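Beta-galactosidase (Geobacillus stearothermophilus, PDB 4OIF) probably hydrolyses terminal non-reducing beta-D-galactose residues in beta-D-galactosides, as a zinc-containing trimer of glycoside hydrolase family 42. Local coordinates at residues A397-M401 / D661-G665; P636-F642 / R680-R686. All coordinates share one frame; numbering follows the deposited sequence.

Both contacts involve the beta-rich C-terminal domain and lie away from the predicted catalytic residues and the zinc site. Interaction 1 brings the end of helix 386-399, in the TIM-barrel part of the chain, against the loop that follows strand 658-661; interaction 2 pairs strands 638-645 and 679-685 of the C-terminal sheet. Their centres are about 11 Å apart and their segments are interleaved in sequence, 636-642 falling between the two of interaction 1 and 680-686 after them. They meet directly: Leu662 N probably donates to Val681 O at 3.0 Å, joining the loop to strand 679-685, and Met401 CE packs on Phe642 CZ at 3.6 Å. Met347, from helix 341-351, touches Ala397, Met401, Phe642 and Val681 and so packs against residues of both contacts.

Interaction 1: residues A397-M401 / D661-G665; sequences ALKKM and DLFTG
Asp661 OD1 is gripped by two backbone amides, Phe663 N at 2.6 Å and Thr664 N at 2.9 Å, which fix the turn that sends the Phe663 ring against Ala397, Lys400 and Met401. The first meets OD1 nearly along the C-O axis, the second from above the carboxylate plane. A long lysine suits the exposed Lys400: its side chain, extended beyond CG, runs roughly perpendicular to that of Phe663, lays CD 3.8 Å from Phe663 CD1 and carries NZ on to Phe663 O, a 3.2 Å hydrogen bond with the donor tilted 24° from the carbonyl plane. Deeper in, Met401 SD sits at the edge of the Phe663 ring, near its plane and 5.1 Å from the centroid, while Ala397 CB, small enough to let the ring close on the helix, touches Phe663 CZ at 3.9 Å. Leu662 CD2 packs on Met401 CG. With an alanine in place of Phe663, Met401 SD and Ala397 CB would probably lose their aromatic partner and a gap would open between helix and loop. An Asx turn thus presents an aromatic ring in a Met-aromatic contact, at the junction of the TIM barrel and the C-terminal beta domain.

Interaction 2: residues P636-F642 / R680-R686; sequences PECDYVF and RVVEKRR
Arg686, Asp639 and Val641 bury the most surface where strands 638-642 and 680-685 run antiparallel, neighbours within the five-stranded sheet of the C-terminal domain. Val641 and Val682 form a hydrogen-bonded pair, with Val641 N to Val682 O at 2.9 Å and nearly straight. Branched valines suit this place: Val641 CB rests on Val682 CG1, and Val641 also touches Val630 and Ala632 of strand 628-634. Asp639 pairs likewise with Lys684, its N meeting Lys684 O at 2.9 Å, and its carboxylate reaches the last residue of the chain. Arg686 has its CG anti to the backbone N (chi1 -179°), runs straight to CD and then bends at chi3, which brings its guanidinium back to residues 636-639. There Arg686 NE donates to Pro636 O at 2.8 Å, the acceptor lying in the guanidinium plane, and NH2, which approaches from above the carboxylate plane, makes a salt bridge with Asp639 OD1. Arginine, long and with several N-H donors, is apt here, since NH2 also bonds Ala635 O, while Gln634 NE2 serves Asp639 OD1 as well. On the other face of the sheet Phe642 and Val681 lie side by side, and helix 341-351 covers both. In this CH-pi contact Val681 CG1 stands over the Phe642 ring, 4.2 Å from its centroid and 15° off the normal.

Interaction 1: residues A397-M401 / D661-G665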
ATOM      1  N   ALA A 397      40.345  18.820 -13.787  1.00 16.45           N
ATOM      2  CA  ALA A 397      40.159  18.231 -15.097  1.00 12.44           C
ATOM      3  C   ALA A 397      39.412  19.194 -16.015  1.00 21.72           C
ATOM      4  O   ALA A 397      39.781  19.360 -17.182  1.00 18.49           O
ATOM      5  CB  ALA A 397      39.432  16.912 -14.985  1.00  9.09           C
ATOM      6  N   LEU A 398      38.383  19.848 -15.481  1.00 13.94           N
ATOM      7  CA  LEU A 398      37.537  20.734 -16.275  1.00 21.12           C
ATOM      8  C   LEU A 398      38.297  21.966 -16.735  1.00 17.92           C
ATOM      9  O   LEU A 398      38.044  22.493 -17.812  1.00 13.30           O
ATOM     10  CB  LEU A 398      36.299  21.166 -15.485  1.00 20.16           C
ATOM     11  CG  LEU A 398      35.272  20.111 -15.066  1.00 19.78           C
ATOM     12  CD1 LEU A 398      34.147  20.774 -14.267  1.00 13.75           C
ATOM     13  CD2 LEU A 398      34.716  19.324 -16.269  1.00 16.29           C
ATOM     14  N   LYS A 399      39.225  22.438 -15.915  1.00 18.87           N
ATOM     15  CA  LYS A 399      40.018  23.587 -16.333  1.00 21.64           C
ATOM     16  C   LYS A 399      40.807  23.311 -17.618  1.00 21.13           C
ATOM     17  O   LYS A 399      41.093  24.230 -18.378  1.00 17.02           O
ATOM     18  CB  LYS A 399      40.953  24.022 -15.205  1.00 16.01           C
ATOM     19  CG  LYS A 399      40.185  24.670 -14.065  1.00 27.41           C
ATOM     20  CD  LYS A 399      41.055  25.118 -12.904  1.00 26.63           C
ATOM     21  CE  LYS A 399      40.235  25.998 -11.960  1.00 29.53           C
ATOM     22  NZ  LYS A 399      40.951  26.384 -10.708  1.00 35.66           N
ATOM     23  N   LYS A 400      41.133  22.048 -17.878  1.00 21.96           N
ATOM     24  CA  LYS A 400      41.862  21.699 -19.097  1.00 18.33           C
ATOM     25  C   LYS A 400      40.930  21.397 -20.260  1.00 19.51           C
ATOM     26  O   LYS A 400      41.382  20.906 -21.292  1.00 23.30           O
ATOM     27  CB  LYS A 400      42.768  20.483 -18.877  1.00 21.77           C
ATOM     28  CG  LYS A 400      43.699  20.570 -17.682  1.00 29.68           C
ATOM     29  CD  LYS A 400      44.483  19.272 -17.514  1.00 26.71           C
ATOM     30  CE  LYS A 400      45.317  19.268 -16.233  1.00 41.29           C
ATOM     31  NZ  LYS A 400      46.065  17.984 -16.061  1.00 25.41           N
ATOM     32  N   MET A 401      39.640  21.691 -20.109  1.00 18.62           N
ATOM     33  CA  MET A 401      38.654  21.239 -21.092  1.00 15.49           C
ATOM     34  C   MET A 401      37.848  22.356 -21.762  1.00 12.86           C
ATOM     35  O   MET A 401      36.776  22.109 -22.308  1.00 19.29           O
ATOM     36  CB  MET A 401      37.697  20.231 -20.423  1.00 19.25           C
ATOM     37  CG  MET A 401      38.329  18.857 -20.189  1.00 15.25           C
ATOM     38  SD  MET A 401      37.423  17.783 -19.059  1.00 19.59           S
ATOM     39  CE  MET A 401      35.954  17.389 -20.003  1.00  9.42           C
ATOM     40  N   ASP A 661      46.077  12.787 -25.468  1.00 20.37           N
ATOM     41  CA  ASP A 661      45.454  12.903 -24.159  1.00 18.38           C
ATOM     42  C   ASP A 661      45.265  14.372 -23.748  1.00 22.53           C
ATOM     43  O   ASP A 661      46.225  15.103 -23.537  1.00 25.17           O
ATOM     44  CB  ASP A 661      46.285  12.161 -23.121  1.00 17.10           C
ATOM     45  CG  ASP A 661      45.676  12.221 -21.730  1.00 19.57           C
ATOM     46  OD1 ASP A 661      45.379  13.328 -21.237  1.00 24.81           O
ATOM     47  OD2 ASP A 661      45.502  11.154 -21.116  1.00 29.03           O
ATOM     48  N   LEU A 662      44.012  14.772 -23.584  1.00 20.30           N
ATOM     49  CA  LEU A 662      43.673  16.162 -23.323  1.00 21.62           C
ATOM     50  C   LEU A 662      44.251  16.679 -22.006  1.00 25.06           C
ATOM     51  O   LEU A 662      44.446  17.882 -21.848  1.00 28.74           O
ATOM     52  CB  LEU A 662      42.157  16.330 -23.323  1.00 17.94           C
ATOM     53  CG  LEU A 662      41.631  17.727 -23.611  1.00 20.55           C
ATOM     54  CD1 LEU A 662      41.965  18.106 -25.044  1.00 20.22           C
ATOM     55  CD2 LEU A 662      40.137  17.765 -23.383  1.00 15.94           C
ATOM     56  N   PHE A 663      44.525  15.777 -21.067  1.00 18.63           N
ATOM     57  CA  PHE A 663      45.078  16.161 -19.766  1.00 22.82           C
ATOM     58  C   PHE A 663      46.613  16.200 -19.706  1.00 44.15           C
ATOM     59  O   PHE A 663      47.181  16.972 -18.933  1.00 55.13           O
ATOM     60  CB  PHE A 663      44.587  15.206 -18.686  1.00 24.44           C
ATOM     61  CG  PHE A 663      43.104  15.168 -18.548  1.00 28.86           C
ATOM     62  CD1 PHE A 663      42.350  16.317 -18.704  1.00 26.81           C
ATOM     63  CD2 PHE A 663      42.458  13.982 -18.258  1.00 24.97           C
ATOM     64  CE1 PHE A 663      40.976  16.288 -18.570  1.00 18.30           C
ATOM     65  CE2 PHE A 663      41.084  13.944 -18.128  1.00 32.37           C
ATOM     66  CZ  PHE A 663      40.341  15.102 -18.284  1.00 22.35           C
ATOM     67  N   THR A 664      47.282  15.366 -20.499  1.00 27.90           N
ATOM     68  CA  THR A 664      48.731  15.231 -20.396  1.00 19.93           C
ATOM     69  C   THR A 664      49.463  15.632 -21.660  1.00 30.10           C
ATOM     70  O   THR A 664      50.678  15.812 -21.647  1.00 54.72           O
ATOM     71  CB  THR A 664      49.147  13.798 -20.081  1.00 22.26           C
ATOM     72  OG1 THR A 664      48.962  12.987 -21.251  1.00 28.08           O
ATOM     73  CG2 THR A 664      48.339  13.243 -18.920  1.00 32.03           C
ATOM     74  N   GLY A 665      48.733  15.752 -22.758  1.00 30.37           N
ATOM     75  CA  GLY A 665      49.352  16.067 -24.030  1.00 22.51           C
ATOM     76  C   GLY A 665      49.949  14.854 -24.725  1.00 29.56           C
ATOM     77  O   GLY A 665      50.265  14.919 -25.911  1.00 28.73           O
TER
HETATM   78  O   HOH W   1      44.141  20.243 -22.362  1.00 26.00           O

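Interaction 2: residues P636-F642 / R680-R686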
ATOM      1  N   PRO A 636      35.024  22.279 -34.854  1.00 28.14           N
ATOM      2  CA  PRO A 636      35.392  22.405 -36.270  1.00 25.43           C
ATOM      3  C   PRO A 636      36.738  21.752 -36.565  1.00 29.38           C
ATOM      4  O   PRO A 636      36.875  20.999 -37.527  1.00 24.39           O
ATOM      5  CB  PRO A 636      35.469  23.918 -36.479  1.00 26.85           C
ATOM      6  CG  PRO A 636      34.599  24.500 -35.423  1.00 32.25           C
ATOM      7  CD  PRO A 636      34.735  23.590 -34.241  1.00 29.96           C
ATOM      8  N   GLU A 637      37.711  22.026 -35.702  1.00 28.16           N
ATOM      9  CA  GLU A 637      39.075  21.562 -35.885  1.00 25.73           C
ATOM     10  C   GLU A 637      39.352  20.153 -35.351  1.00 30.04           C
ATOM     11  O   GLU A 637      40.330  19.531 -35.765  1.00 34.45           O
ATOM     12  CB  GLU A 637      40.042  22.548 -35.222  1.00 20.71           C
ATOM     13  CG  GLU A 637      40.010  22.560 -33.692  1.00 34.86           C
ATOM     14  CD  GLU A 637      38.870  23.396 -33.108  1.00 30.78           C
ATOM     15  OE1 GLU A 637      37.942  23.761 -33.855  1.00 32.77           O
ATOM     16  OE2 GLU A 637      38.910  23.692 -31.893  1.00 35.42           O
ATOM     17  N   CYS A 638      38.521  19.645 -34.441  1.00 22.39           N
ATOM     18  CA  CYS A 638      38.820  18.343 -33.843  1.00 23.43           C
ATOM     19  C   CYS A 638      37.673  17.629 -33.138  1.00 19.33           C
ATOM     20  O   CYS A 638      36.645  18.213 -32.797  1.00 22.43           O
ATOM     21  CB  CYS A 638      39.968  18.488 -32.846  1.00 26.85           C
ATOM     22  SG  CYS A 638      39.515  19.391 -31.381  1.00 21.46           S
ATOM     23  N   ASP A 639      37.884  16.339 -32.919  1.00 15.48           N
ATOM     24  CA  ASP A 639      36.973  15.531 -32.136  1.00 20.96           C
ATOM     25  C   ASP A 639      37.483  15.429 -30.693  1.00 15.93           C
ATOM     26  O   ASP A 639      38.681  15.304 -30.453  1.00 17.06           O
ATOM     27  CB  ASP A 639      36.814  14.141 -32.766  1.00 12.18           C
ATOM     28  CG  ASP A 639      35.989  14.166 -34.056  1.00 21.80           C
ATOM     29  OD1 ASP A 639      35.056  14.995 -34.175  1.00 15.89           O
ATOM     30  OD2 ASP A 639      36.274  13.339 -34.948  1.00  9.66           O
ATOM     31  N   TYR A 640      36.565  15.529 -29.737  1.00 17.25           N
ATOM     32  CA  TYR A 640      36.851  15.249 -28.334  1.00 13.45           C
ATOM     33  C   TYR A 640      36.127  13.982 -27.940  1.00 13.43           C
ATOM     34  O   TYR A 640      34.909  13.916 -27.969  1.00 14.97           O
ATOM     35  CB  TYR A 640      36.416  16.389 -27.422  1.00 11.19           C
ATOM     36  CG  TYR A 640      37.113  17.696 -27.663  1.00 18.11           C
ATOM     37  CD1 TYR A 640      36.454  18.750 -28.291  1.00 18.03           C
ATOM     38  CD2 TYR A 640      38.426  17.888 -27.256  1.00  9.17           C
ATOM     39  CE1 TYR A 640      37.089  19.958 -28.508  1.00 20.62           C
ATOM     40  CE2 TYR A 640      39.064  19.094 -27.465  1.00  8.94           C
ATOM     41  CZ  TYR A 640      38.395  20.124 -28.090  1.00 12.58           C
ATOM     42  OH  TYR A 640      39.025  21.330 -28.301  1.00 21.75           O
ATOM     43  N   VAL A 641      36.891  12.979 -27.554  1.00 13.27           N
ATOM     44  CA  VAL A 641      36.355  11.662 -27.342  1.00  9.10           C
ATOM     45  C   VAL A 641      36.553  11.229 -25.900  1.00  8.48           C
ATOM     46  O   VAL A 641      37.632  11.344 -25.346  1.00 15.58           O
ATOM     47  CB  VAL A 641      37.013  10.675 -28.314  1.00 10.30           C
ATOM     48  CG1 VAL A 641      36.397   9.292 -28.173  1.00 11.15           C
ATOM     49  CG2 VAL A 641      36.864  11.195 -29.752  1.00  5.11           C
ATOM     50  N   PHE A 642      35.487  10.747 -25.287  1.00 15.67           N
ATOM     51  CA  PHE A 642      35.511  10.271 -23.914  1.00  9.74           C
ATOM     52  C   PHE A 642      35.431   8.752 -23.909  1.00 14.18           C
ATOM     53  O   PHE A 642      34.463   8.169 -24.422  1.00 16.27           O
ATOM     54  CB  PHE A 642      34.338  10.848 -23.113  1.00 11.93           C
ATOM     55  CG  PHE A 642      34.422  12.321 -22.862  1.00  4.95           C
ATOM     56  CD1 PHE A 642      34.230  13.232 -23.892  1.00  6.51           C
ATOM     57  CD2 PHE A 642      34.657  12.801 -21.584  1.00  6.93           C
ATOM     58  CE1 PHE A 642      34.300  14.606 -23.656  1.00  5.89           C
ATOM     59  CE2 PHE A 642      34.725  14.175 -21.336  1.00  8.62           C
ATOM     60  CZ  PHE A 642      34.548  15.078 -22.376  1.00  5.68           C
ATOM     61  N   ARG A 680      39.227   8.250 -19.954  1.00 21.15           N
ATOM     62  CA  ARG A 680      40.265   8.808 -20.769  1.00 20.50           C
ATOM     63  C   ARG A 680      39.625   9.887 -21.619  1.00 16.14           C
ATOM     64  O   ARG A 680      38.634   9.637 -22.287  1.00 15.08           O
ATOM     65  CB  ARG A 680      40.891   7.725 -21.629  1.00 15.06           C
ATOM     66  CG  ARG A 680      42.374   7.739 -21.598  1.00 21.24           C
ATOM     67  CD  ARG A 680      42.952   7.306 -20.260  1.00 14.00           C
ATOM     68  NE  ARG A 680      44.385   7.108 -20.451  1.00 32.84           N
ATOM     69  CZ  ARG A 680      45.260   8.101 -20.424  1.00 35.94           C
ATOM     70  NH1 ARG A 680      44.841   9.332 -20.153  1.00 56.86           N
ATOM     71  NH2 ARG A 680      46.543   7.871 -20.636  1.00 44.68           N
ATOM     72  N   VAL A 681      40.144  11.103 -21.566  1.00 17.00           N
ATOM     73  CA  VAL A 681      39.614  12.151 -22.428  1.00  9.36           C
ATOM     74  C   VAL A 681      40.653  12.471 -23.476  1.00 25.37           C
ATOM     75  O   VAL A 681      41.790  12.831 -23.173  1.00 24.17           O
ATOM     76  CB  VAL A 681      39.234  13.407 -21.655  1.00 14.89           C
ATOM     77  CG1 VAL A 681      38.641  14.430 -22.598  1.00  9.60           C
ATOM     78  CG2 VAL A 681      38.213  13.053 -20.592  1.00 20.29           C
ATOM     79  N   VAL A 682      40.244  12.341 -24.722  1.00 18.07           N
ATOM     80  CA  VAL A 682      41.182  12.243 -25.812  1.00 19.13           C
ATOM     81  C   VAL A 682      40.821  13.214 -26.931  1.00 17.49           C
ATOM     82  O   VAL A 682      39.664  13.568 -27.109  1.00 14.28           O
ATOM     83  CB  VAL A 682      41.239  10.768 -26.277  1.00 18.46           C
ATOM     84  CG1 VAL A 682      40.835  10.597 -27.731  1.00 10.49           C
ATOM     85  CG2 VAL A 682      42.612  10.207 -26.003  1.00 22.12           C
ATOM     86  N   GLU A 683      41.829  13.692 -27.644  1.00 19.51           N
ATOM     87  CA  GLU A 683      41.602  14.674 -28.695  1.00 20.99           C
ATOM     88  C   GLU A 683      42.127  14.145 -30.017  1.00 20.47           C
ATOM     89  O   GLU A 683      43.204  13.551 -30.077  1.00 29.89           O
ATOM     90  CB  GLU A 683      42.272  16.003 -28.344  1.00 27.80           C
ATOM     91  CG  GLU A 683      42.205  17.054 -29.429  1.00 35.03           C
ATOM     92  CD  GLU A 683      43.084  18.256 -29.128  1.00 37.03           C
ATOM     93  OE1 GLU A 683      43.357  19.045 -30.056  1.00 39.73           O
ATOM     94  OE2 GLU A 683      43.508  18.406 -27.964  1.00 37.91           O
ATOM     95  N   LYS A 684      41.353  14.338 -31.076  1.00 21.78           N
ATOM     96  CA  LYS A 684      41.755  13.863 -32.391  1.00 25.11           C
ATOM     97  C   LYS A 684      41.594  14.958 -33.431  1.00 19.84           C
ATOM     98  O   LYS A 684      40.480  15.396 -33.708  1.00 17.20           O
ATOM     99  CB  LYS A 684      40.948  12.629 -32.788  1.00 16.81           C
ATOM    100  CG  LYS A 684      41.357  12.076 -34.131  1.00 27.68           C
ATOM    101  CD  LYS A 684      41.060  10.607 -34.241  1.00 23.11           C
ATOM    102  CE  LYS A 684      41.376  10.118 -35.640  1.00 36.67           C
ATOM    103  NZ  LYS A 684      40.443  10.681 -36.659  1.00 40.93           N
ATOM    104  N   ARG A 685      42.713  15.405 -33.996  1.00 20.53           N
ATOM    105  CA  ARG A 685      42.690  16.507 -34.955  1.00 34.54           C
ATOM    106  C   ARG A 685      41.924  16.122 -36.210  1.00 27.24           C
ATOM    107  O   ARG A 685      42.040  14.998 -36.696  1.00 27.53           O
ATOM    108  CB  ARG A 685      44.109  16.939 -35.322  1.00 48.23           C
ATOM    109  CG  ARG A 685      44.165  18.212 -36.151  1.00 51.40           C
ATOM    110  CD  ARG A 685      43.619  19.378 -35.350  1.00 68.94           C
ATOM    111  NE  ARG A 685      44.350  19.532 -34.096  1.00 72.36           N
ATOM    112  CZ  ARG A 685      43.933  20.260 -33.066  1.00 64.81           C
ATOM    113  NH1 ARG A 685      42.778  20.906 -33.131  1.00 48.57           N
ATOM    114  NH2 ARG A 685      44.672  20.336 -31.967  1.00 81.86           N
ATOM    115  N   ARG A 686      41.131  17.055 -36.723  1.00 32.75           N
ATOM    116  CA  ARG A 686      40.317  16.792 -37.901  1.00 34.26           C
ATOM    117  C   ARG A 686      41.064  17.169 -39.170  1.00 28.15           C
ATOM    118  O   ARG A 686      41.247  16.334 -40.051  1.00 32.55           O
ATOM    119  CB  ARG A 686      38.992  17.549 -37.824  1.00 30.70           C
ATOM    120  CG  ARG A 686      38.074  17.293 -39.007  1.00 46.90           C
ATOM    121  CD  ARG A 686      36.790  18.120 -38.935  1.00 39.77           C
ATOM    122  NE  ARG A 686      36.249  18.225 -37.579  1.00 43.14           N
ATOM    123  CZ  ARG A 686      35.707  17.220 -36.895  1.00 32.53           C
ATOM    124  NH1 ARG A 686      35.637  16.005 -37.426  1.00 40.47           N
ATOM    125  NH2 ARG A 686      35.238  17.428 -35.671  1.00 26.28           N
TER
HETATM  126  O   HOH W   2      35.320  12.601 -37.373  1.00 17.80           O
HETATM  127  O   HOH W   3      37.534  10.954 -35.150  1.00 24.86           O